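Local coordinates for protein 4-hydroxy-tetrahydrodipicolinate synthase (Thermotoga maritima, PDB 1O5K) that probably catalyses the condensation of pyruvate with aspartate beta-semialdehyde to 4-hydroxy-tetrahydrodipicolinate, a step of lysine biosynthesis, as a homotetramer built from two dimers, at residues K256-E261 with I265-A270; L271-F276 with K291-L296. All coordinates share one frame; numbering follows the deposited sequence.

How the contacts relate
Both contacts belong to the C-terminal helices that follow the (beta/alpha)8 barrel of the DapA family. Running from the N terminus, helix 241-257 ends in a turn, and contact 1 closes the short loop of three residues between 256-261 and 265-270. Helix 265-273 then continues directly into contact 2, which closes a longer, mostly non-helical excursion of 14 residues between 271-276 and 291-296. The two loops follow in series and neither nest nor cross. Helix 265-273 is common to both, and helix 290-302 comes back against contact 1: the OE2 atom of Glu261 lies 2.7 Å from OG1 of Thr292, probably hydrogen-bonded, and Leu258 packs on Leu296. Three successive helices are thereby tied together.

Contact 1: K256-E261 with I265-A270; sequences KALFVE and IPVKAA
Pro266, in the first turn of helix 265-273, presses its ring against the chain leaving helix 241-257, which bends through a type I beta turn from Ala257 to Val260. This is the tight part: CG of Pro266 lies 3.2 Å from O of Glu261 and 3.3 Å from O of Leu258. A proline suits a helix start, where no backbone N-H is needed for an i to i-4 bond. An alanine here loses CG and CD, and would probably leave a gap where they meet those two oxygens, so that the turn is held less firmly. Beside the ring, Leu258 has CG anti to its carbonyl carbon (chi1 -73°) and extends CD2 to 3.7 Å from CA of Val267 and 4.1 Å from CB of Ala270, whose small methyl leaves room. The side chain of Val267 is about 4 Å from that of Thr56, predicted to bind pyruvate. The looser flank is the side chain of Glu261, whose CB and OE1 meet CG2 of Ile265 at 4.2 Å, while Thr292 and the backbone N of Ser289 hold its OE2. No direct hydrogen bond joins the segments, which implies shape fit, ring carbons against carbonyl oxygens and methyls against methyls, aided by a water bridging O of Leu258 and N of Val267.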
ATOM      1  N   LYS A 256     -15.292  -9.945  11.507  1.00 27.48           N
ATOM      2  CA  LYS A 256     -14.690  -8.611  11.511  1.00 31.77           C
ATOM      3  C   LYS A 256     -14.430  -8.103  12.937  1.00 29.55           C
ATOM      4  O   LYS A 256     -13.357  -7.550  13.226  1.00 28.57           O
ATOM      5  CB  LYS A 256     -15.576  -7.622  10.756  1.00 30.46           C
ATOM      6  CG  LYS A 256     -15.769  -8.083   9.302  1.00 36.63           C
ATOM      7  CD  LYS A 256     -14.426  -8.156   8.516  1.00 41.01           C
ATOM      8  CE  LYS A 256     -14.506  -9.059   7.290  1.00 45.96           C
ATOM      9  NZ  LYS A 256     -13.535  -8.668   6.178  1.00 44.31           N
ATOM     10  N   ALA A 257     -15.404  -8.316  13.824  1.00 25.46           N
ATOM     11  CA  ALA A 257     -15.286  -7.824  15.185  1.00 25.52           C
ATOM     12  C   ALA A 257     -14.090  -8.419  15.911  1.00 25.93           C
ATOM     13  O   ALA A 257     -13.507  -7.760  16.806  1.00 26.52           O
ATOM     14  CB  ALA A 257     -16.556  -8.084  15.962  1.00 24.97           C
ATOM     15  N   LEU A 258     -13.740  -9.670  15.582  1.00 24.82           N
ATOM     16  CA  LEU A 258     -12.665 -10.344  16.282  1.00 24.86           C
ATOM     17  C   LEU A 258     -11.280  -9.803  15.889  1.00 26.66           C
ATOM     18  O   LEU A 258     -10.273 -10.179  16.442  1.00 26.81           O
ATOM     19  CB  LEU A 258     -12.797 -11.887  16.064  1.00 23.75           C
ATOM     20  CG  LEU A 258     -13.944 -12.511  16.834  1.00 25.71           C
ATOM     21  CD1 LEU A 258     -14.043 -13.989  16.526  1.00 32.51           C
ATOM     22  CD2 LEU A 258     -13.803 -12.312  18.392  1.00 24.46           C
ATOM     23  N   PHE A 259     -11.239  -8.876  14.948  1.00 24.93           N
ATOM     24  CA  PHE A 259     -10.006  -8.254  14.562  1.00 26.74           C
ATOM     25  C   PHE A 259     -10.007  -6.743  14.593  1.00 27.45           C
ATOM     26  O   PHE A 259      -9.126  -6.123  14.040  1.00 29.09           O
ATOM     27  CB  PHE A 259      -9.614  -8.811  13.184  1.00 30.95           C
ATOM     28  CG  PHE A 259      -9.396 -10.259  13.218  1.00 28.33           C
ATOM     29  CD1 PHE A 259      -8.141 -10.753  13.475  1.00 29.34           C
ATOM     30  CD2 PHE A 259     -10.456 -11.142  13.054  1.00 34.82           C
ATOM     31  CE1 PHE A 259      -7.923 -12.146  13.531  1.00 35.34           C
ATOM     32  CE2 PHE A 259     -10.246 -12.511  13.105  1.00 36.84           C
ATOM     33  CZ  PHE A 259      -8.970 -12.997  13.347  1.00 32.58           C
ATOM     34  N   VAL A 260     -10.937  -6.138  15.330  1.00 26.56           N
ATOM     35  CA  VAL A 260     -10.911  -4.675  15.458  1.00 26.81           C
ATOM     36  C   VAL A 260      -9.705  -4.210  16.286  1.00 27.07           C
ATOM     37  O   VAL A 260      -9.319  -3.057  16.198  1.00 27.80           O
ATOM     38  CB  VAL A 260     -12.234  -4.096  15.985  1.00 27.37           C
ATOM     39  CG1 VAL A 260     -13.347  -4.349  14.986  1.00 28.78           C
ATOM     40  CG2 VAL A 260     -12.628  -4.697  17.340  1.00 24.11           C
ATOM     41  N   GLU A 261      -9.178  -5.087  17.138  1.00 23.32           N
ATOM     42  CA  GLU A 261      -7.878  -4.904  17.756  1.00 23.90           C
ATOM     43  C   GLU A 261      -7.131  -6.166  17.457  1.00 23.19           C
ATOM     44  O   GLU A 261      -7.737  -7.166  17.103  1.00 24.02           O
ATOM     45  CB  GLU A 261      -8.005  -4.746  19.264  1.00 25.44           C
ATOM     46  CG  GLU A 261      -8.767  -3.487  19.619  1.00 26.87           C
ATOM     47  CD  GLU A 261      -8.714  -3.192  21.103  1.00 33.36           C
ATOM     48  OE1 GLU A 261      -7.622  -2.916  21.618  1.00 35.13           O
ATOM     49  OE2 GLU A 261      -9.764  -3.263  21.747  1.00 29.81           O
ATOM     50  N   ILE A 265      -6.675 -10.181  21.282  1.00 22.83           N
ATOM     51  CA  ILE A 265      -7.310  -9.284  22.202  1.00 23.76           C
ATOM     52  C   ILE A 265      -8.841  -9.392  22.139  1.00 23.56           C
ATOM     53  O   ILE A 265      -9.481  -9.619  23.202  1.00 22.87           O
ATOM     54  CB  ILE A 265      -6.795  -7.846  22.060  1.00 20.85           C
ATOM     55  CG1 ILE A 265      -5.363  -7.772  22.567  1.00 23.39           C
ATOM     56  CG2 ILE A 265      -7.635  -6.898  22.817  1.00 23.21           C
ATOM     57  CD1 ILE A 265      -4.676  -6.504  22.166  1.00 22.31           C
ATOM     58  N   PRO A 266      -9.463  -9.252  20.966  1.00 26.12           N
ATOM     59  CA  PRO A 266     -10.944  -9.387  20.902  1.00 24.81           C
ATOM     60  C   PRO A 266     -11.489 -10.761  21.250  1.00 25.77           C
ATOM     61  O   PRO A 266     -12.435 -10.862  22.049  1.00 23.85           O
ATOM     62  CB  PRO A 266     -11.254  -9.049  19.434  1.00 24.53           C
ATOM     63  CG  PRO A 266     -10.072  -8.137  19.047  1.00 26.63           C
ATOM     64  CD  PRO A 266      -8.935  -8.917  19.617  1.00 25.83           C
ATOM     65  N   VAL A 267     -10.847 -11.801  20.743  1.00 21.32           N
ATOM     66  CA  VAL A 267     -11.381 -13.173  21.005  1.00 23.46           C
ATOM     67  C   VAL A 267     -11.348 -13.537  22.514  1.00 24.17           C
ATOM     68  O   VAL A 267     -12.314 -14.147  23.048  1.00 22.61           O
ATOM     69  CB  VAL A 267     -10.729 -14.227  20.087  1.00 22.97           C
ATOM     70  CG1 VAL A 267      -9.298 -14.536  20.483  1.00 23.48           C
ATOM     71  CG2 VAL A 267     -11.562 -15.514  20.085  1.00 25.70           C
ATOM     72  N   LYS A 268     -10.331 -13.080  23.237  1.00 22.93           N
ATOM     73  CA  LYS A 268     -10.299 -13.304  24.679  1.00 25.14           C
ATOM     74  C   LYS A 268     -11.421 -12.528  25.362  1.00 27.01           C
ATOM     75  O   LYS A 268     -12.048 -13.059  26.248  1.00 24.42           O
ATOM     76  CB  LYS A 268      -8.931 -13.012  25.303  1.00 25.95           C
ATOM     77  CG  LYS A 268      -7.913 -14.119  25.049  1.00 26.98           C
ATOM     78  CD  LYS A 268      -6.641 -13.951  25.839  1.00 27.34           C
ATOM     79  CE  LYS A 268      -6.138 -15.270  26.334  1.00 29.56           C
ATOM     80  NZ  LYS A 268      -4.910 -15.203  27.127  1.00 26.22           N
ATOM     81  N   ALA A 269     -11.687 -11.291  24.927  1.00 22.15           N
ATOM     82  CA  ALA A 269     -12.805 -10.509  25.527  1.00 24.00           C
ATOM     83  C   ALA A 269     -14.160 -11.200  25.258  1.00 22.36           C
ATOM     84  O   ALA A 269     -14.996 -11.288  26.131  1.00 22.90           O
ATOM     85  CB  ALA A 269     -12.790  -9.056  25.059  1.00 25.04           C
ATOM     86  N   ALA A 270     -14.314 -11.742  24.056  1.00 22.21           N
ATOM     87  CA  ALA A 270     -15.472 -12.529  23.658  1.00 22.41           C
ATOM     88  C   ALA A 270     -15.651 -13.805  24.518  1.00 23.93           C
ATOM     89  O   ALA A 270     -16.742 -14.077  25.045  1.00 20.93           O
ATOM     90  CB  ALA A 270     -15.360 -12.886  22.139  1.00 24.83           C
TER
HETATM   91  O   HOH W   1      -9.212 -11.900  18.354  1.00 13.80           O

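Contact 2: L271-F276 with K291-L296; sequences LNLMGF and KTVELL
Leu273 reaches across to Val293 and Leu296, joining helix 265-273 to helix 290-302 among the C-terminal helices appended to the DapA-family TIM barrel. The side-chain contact is apolar and small, burying 111 Å² in all; no hydrogen bond crosses it. With CG anti to the carbonyl carbon (chi1 -75°), Leu273 directs its forked end at the neighbouring helix. Its CD2 meets CG1 of Val293 at 4.1 Å, the two side chains crossing obliquely, whereas the Leu273 side chain meets that of Leu296 at about a right angle. A branched leucine suits a site with two such neighbours, and the short valine lets the methyls approach its helix. Hydrogen bonding belongs to each segment's own turns rather than to the interface. Further along, the chain turns out of helix 265-273 through a Schellman motif, in which N of Phe276 bonds to O of Leu271 at 2.9 Å and N of Gly275 to O of Asn272. Gly275 has positive phi (94°), where any side chain would collide with the carbonyl oxygen of Met274, so glycine fits. ND2 of Asn272 is bonded to O of Ile277. At the helix interface, CD1 of Leu273 sits 3.8 Å from O of Val293 and 4.1 Å from CB of Leu296.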
ATOM      1  N   LEU A 271     -14.580 -14.581  24.675  1.00 21.03           N
ATOM      2  CA  LEU A 271     -14.614 -15.787  25.527  1.00 21.05           C
ATOM      3  C   LEU A 271     -14.955 -15.438  26.971  1.00 24.39           C
ATOM      4  O   LEU A 271     -15.715 -16.172  27.669  1.00 22.64           O
ATOM      5  CB  LEU A 271     -13.292 -16.528  25.419  1.00 23.69           C
ATOM      6  CG  LEU A 271     -13.172 -17.245  24.045  1.00 20.27           C
ATOM      7  CD1 LEU A 271     -11.734 -17.662  23.858  1.00 25.61           C
ATOM      8  CD2 LEU A 271     -14.053 -18.434  23.984  1.00 26.18           C
ATOM      9  N   ASN A 272     -14.454 -14.309  27.429  1.00 24.32           N
ATOM     10  CA  ASN A 272     -14.824 -13.867  28.778  1.00 24.54           C
ATOM     11  C   ASN A 272     -16.322 -13.501  28.909  1.00 25.66           C
ATOM     12  O   ASN A 272     -17.021 -13.880  29.902  1.00 22.34           O
ATOM     13  CB  ASN A 272     -13.948 -12.681  29.188  1.00 23.19           C
ATOM     14  CG  ASN A 272     -14.308 -12.123  30.545  1.00 25.11           C
ATOM     15  OD1 ASN A 272     -14.739 -10.986  30.644  1.00 24.61           O
ATOM     16  ND2 ASN A 272     -14.103 -12.907  31.606  1.00 23.36           N
ATOM     17  N   LEU A 273     -16.837 -12.750  27.939  1.00 24.79           N
ATOM     18  CA  LEU A 273     -18.260 -12.404  27.941  1.00 25.85           C
ATOM     19  C   LEU A 273     -19.090 -13.692  27.995  1.00 24.96           C
ATOM     20  O   LEU A 273     -20.096 -13.763  28.677  1.00 23.51           O
ATOM     21  CB  LEU A 273     -18.625 -11.601  26.695  1.00 25.75           C
ATOM     22  CG  LEU A 273     -18.180 -10.146  26.661  1.00 22.40           C
ATOM     23  CD1 LEU A 273     -18.366  -9.560  25.266  1.00 28.54           C
ATOM     24  CD2 LEU A 273     -18.925  -9.294  27.656  1.00 30.57           C
ATOM     25  N   MET A 274     -18.615 -14.722  27.298  1.00 24.73           N
ATOM     26  CA  MET A 274     -19.319 -15.983  27.228  1.00 26.67           C
ATOM     27  C   MET A 274     -19.130 -16.846  28.483  1.00 29.81           C
ATOM     28  O   MET A 274     -19.768 -17.866  28.601  1.00 28.87           O
ATOM     29  CB  MET A 274     -18.911 -16.760  25.965  1.00 24.88           C
ATOM     30  CG  MET A 274     -19.464 -16.093  24.722  1.00 24.86           C
ATOM     31  SD  MET A 274     -18.695 -16.762  23.198  1.00 31.04           S
ATOM     32  CE  MET A 274     -19.729 -18.102  23.012  1.00 31.65           C
ATOM     33  N   GLY A 275     -18.211 -16.477  29.371  1.00 29.10           N
ATOM     34  CA  GLY A 275     -18.052 -17.203  30.644  1.00 27.53           C
ATOM     35  C   GLY A 275     -17.001 -18.294  30.622  1.00 24.61           C
ATOM     36  O   GLY A 275     -16.918 -19.071  31.537  1.00 25.42           O
ATOM     37  N   PHE A 276     -16.132 -18.309  29.622  1.00 21.00           N
ATOM     38  CA  PHE A 276     -15.158 -19.399  29.471  1.00 24.43           C
ATOM     39  C   PHE A 276     -13.810 -19.129  30.144  1.00 27.93           C
ATOM     40  O   PHE A 276     -13.202 -20.066  30.677  1.00 26.77           O
ATOM     41  CB  PHE A 276     -14.885 -19.697  28.011  1.00 26.78           C
ATOM     42  CG  PHE A 276     -15.884 -20.571  27.350  1.00 29.74           C
ATOM     43  CD1 PHE A 276     -16.786 -20.045  26.440  1.00 27.80           C
ATOM     44  CD2 PHE A 276     -15.889 -21.936  27.573  1.00 35.33           C
ATOM     45  CE1 PHE A 276     -17.697 -20.857  25.800  1.00 31.08           C
ATOM     46  CE2 PHE A 276     -16.815 -22.751  26.932  1.00 36.45           C
ATOM     47  CZ  PHE A 276     -17.711 -22.203  26.047  1.00 29.63           C
ATOM     48  N   LYS A 291     -15.039  -0.054  23.881  1.00 28.92           N
ATOM     49  CA  LYS A 291     -15.650  -0.021  22.559  1.00 30.92           C
ATOM     50  C   LYS A 291     -15.677  -1.398  21.889  1.00 27.66           C
ATOM     51  O   LYS A 291     -16.727  -1.804  21.395  1.00 27.95           O
ATOM     52  CB  LYS A 291     -14.944   1.010  21.649  1.00 32.58           C
ATOM     53  CG  LYS A 291     -15.407   2.442  21.949  1.00 44.91           C
ATOM     54  CD  LYS A 291     -14.777   3.458  21.007  1.00 41.12           C
ATOM     55  CE  LYS A 291     -15.062   4.902  21.462  1.00 51.14           C
ATOM     56  NZ  LYS A 291     -14.208   5.886  20.698  1.00 59.09           N
ATOM     57  N   THR A 292     -14.553  -2.120  21.907  1.00 29.16           N
ATOM     58  CA  THR A 292     -14.474  -3.461  21.328  1.00 26.89           C
ATOM     59  C   THR A 292     -15.390  -4.414  22.104  1.00 23.22           C
ATOM     60  O   THR A 292     -16.074  -5.240  21.535  1.00 25.31           O
ATOM     61  CB  THR A 292     -13.023  -3.974  21.395  1.00 27.20           C
ATOM     62  OG1 THR A 292     -12.146  -3.155  20.580  1.00 25.61           O
ATOM     63  CG2 THR A 292     -12.890  -5.421  20.857  1.00 30.56           C
ATOM     64  N   VAL A 293     -15.352  -4.335  23.418  1.00 23.43           N
ATOM     65  CA  VAL A 293     -16.180  -5.240  24.237  1.00 23.43           C
ATOM     66  C   VAL A 293     -17.674  -5.045  23.940  1.00 26.72           C
ATOM     67  O   VAL A 293     -18.440  -6.018  23.833  1.00 26.12           O
ATOM     68  CB  VAL A 293     -15.966  -4.984  25.710  1.00 22.87           C
ATOM     69  CG1 VAL A 293     -16.984  -5.819  26.534  1.00 30.96           C
ATOM     70  CG2 VAL A 293     -14.529  -5.320  26.119  1.00 30.99           C
ATOM     71  N   GLU A 294     -18.071  -3.776  23.823  1.00 27.36           N
ATOM     72  CA  GLU A 294     -19.451  -3.371  23.548  1.00 30.64           C
ATOM     73  C   GLU A 294     -19.892  -3.949  22.197  1.00 29.55           C
ATOM     74  O   GLU A 294     -20.979  -4.511  22.075  1.00 26.12           O
ATOM     75  CB  GLU A 294     -19.436  -1.843  23.535  1.00 31.29           C
ATOM     76  CG  GLU A 294     -20.675  -1.004  23.589  1.00 41.35           C
ATOM     77  CD  GLU A 294     -20.186   0.457  23.677  1.00 42.30           C
ATOM     78  OE1 GLU A 294     -20.052   0.980  24.818  1.00 42.56           O
ATOM     79  OE2 GLU A 294     -19.782   1.012  22.614  1.00 46.98           O
ATOM     80  N   LEU A 295     -19.007  -3.860  21.210  1.00 28.21           N
ATOM     81  CA  LEU A 295     -19.250  -4.393  19.855  1.00 27.16           C
ATOM     82  C   LEU A 295     -19.361  -5.914  19.908  1.00 26.57           C
ATOM     83  O   LEU A 295     -20.292  -6.517  19.386  1.00 25.10           O
ATOM     84  CB  LEU A 295     -18.111  -3.987  18.917  1.00 26.72           C
ATOM     85  CG  LEU A 295     -18.029  -4.701  17.556  1.00 31.75           C
ATOM     86  CD1 LEU A 295     -19.250  -4.328  16.756  1.00 31.27           C
ATOM     87  CD2 LEU A 295     -16.769  -4.318  16.816  1.00 33.34           C
ATOM     88  N   LEU A 296     -18.374  -6.549  20.510  1.00 25.65           N
ATOM     89  CA  LEU A 296     -18.442  -7.990  20.648  1.00 26.41           C
ATOM     90  C   LEU A 296     -19.767  -8.425  21.333  1.00 25.53           C
ATOM     91  O   LEU A 296     -20.418  -9.370  20.869  1.00 27.44           O
ATOM     92  CB  LEU A 296     -17.246  -8.493  21.430  1.00 26.36           C
ATOM     93  CG  LEU A 296     -15.922  -8.340  20.689  1.00 26.26           C
ATOM     94  CD1 LEU A 296     -14.839  -8.528  21.745  1.00 27.67           C
ATOM     95  CD2 LEU A 296     -15.822  -9.349  19.540  1.00 25.90           C
TER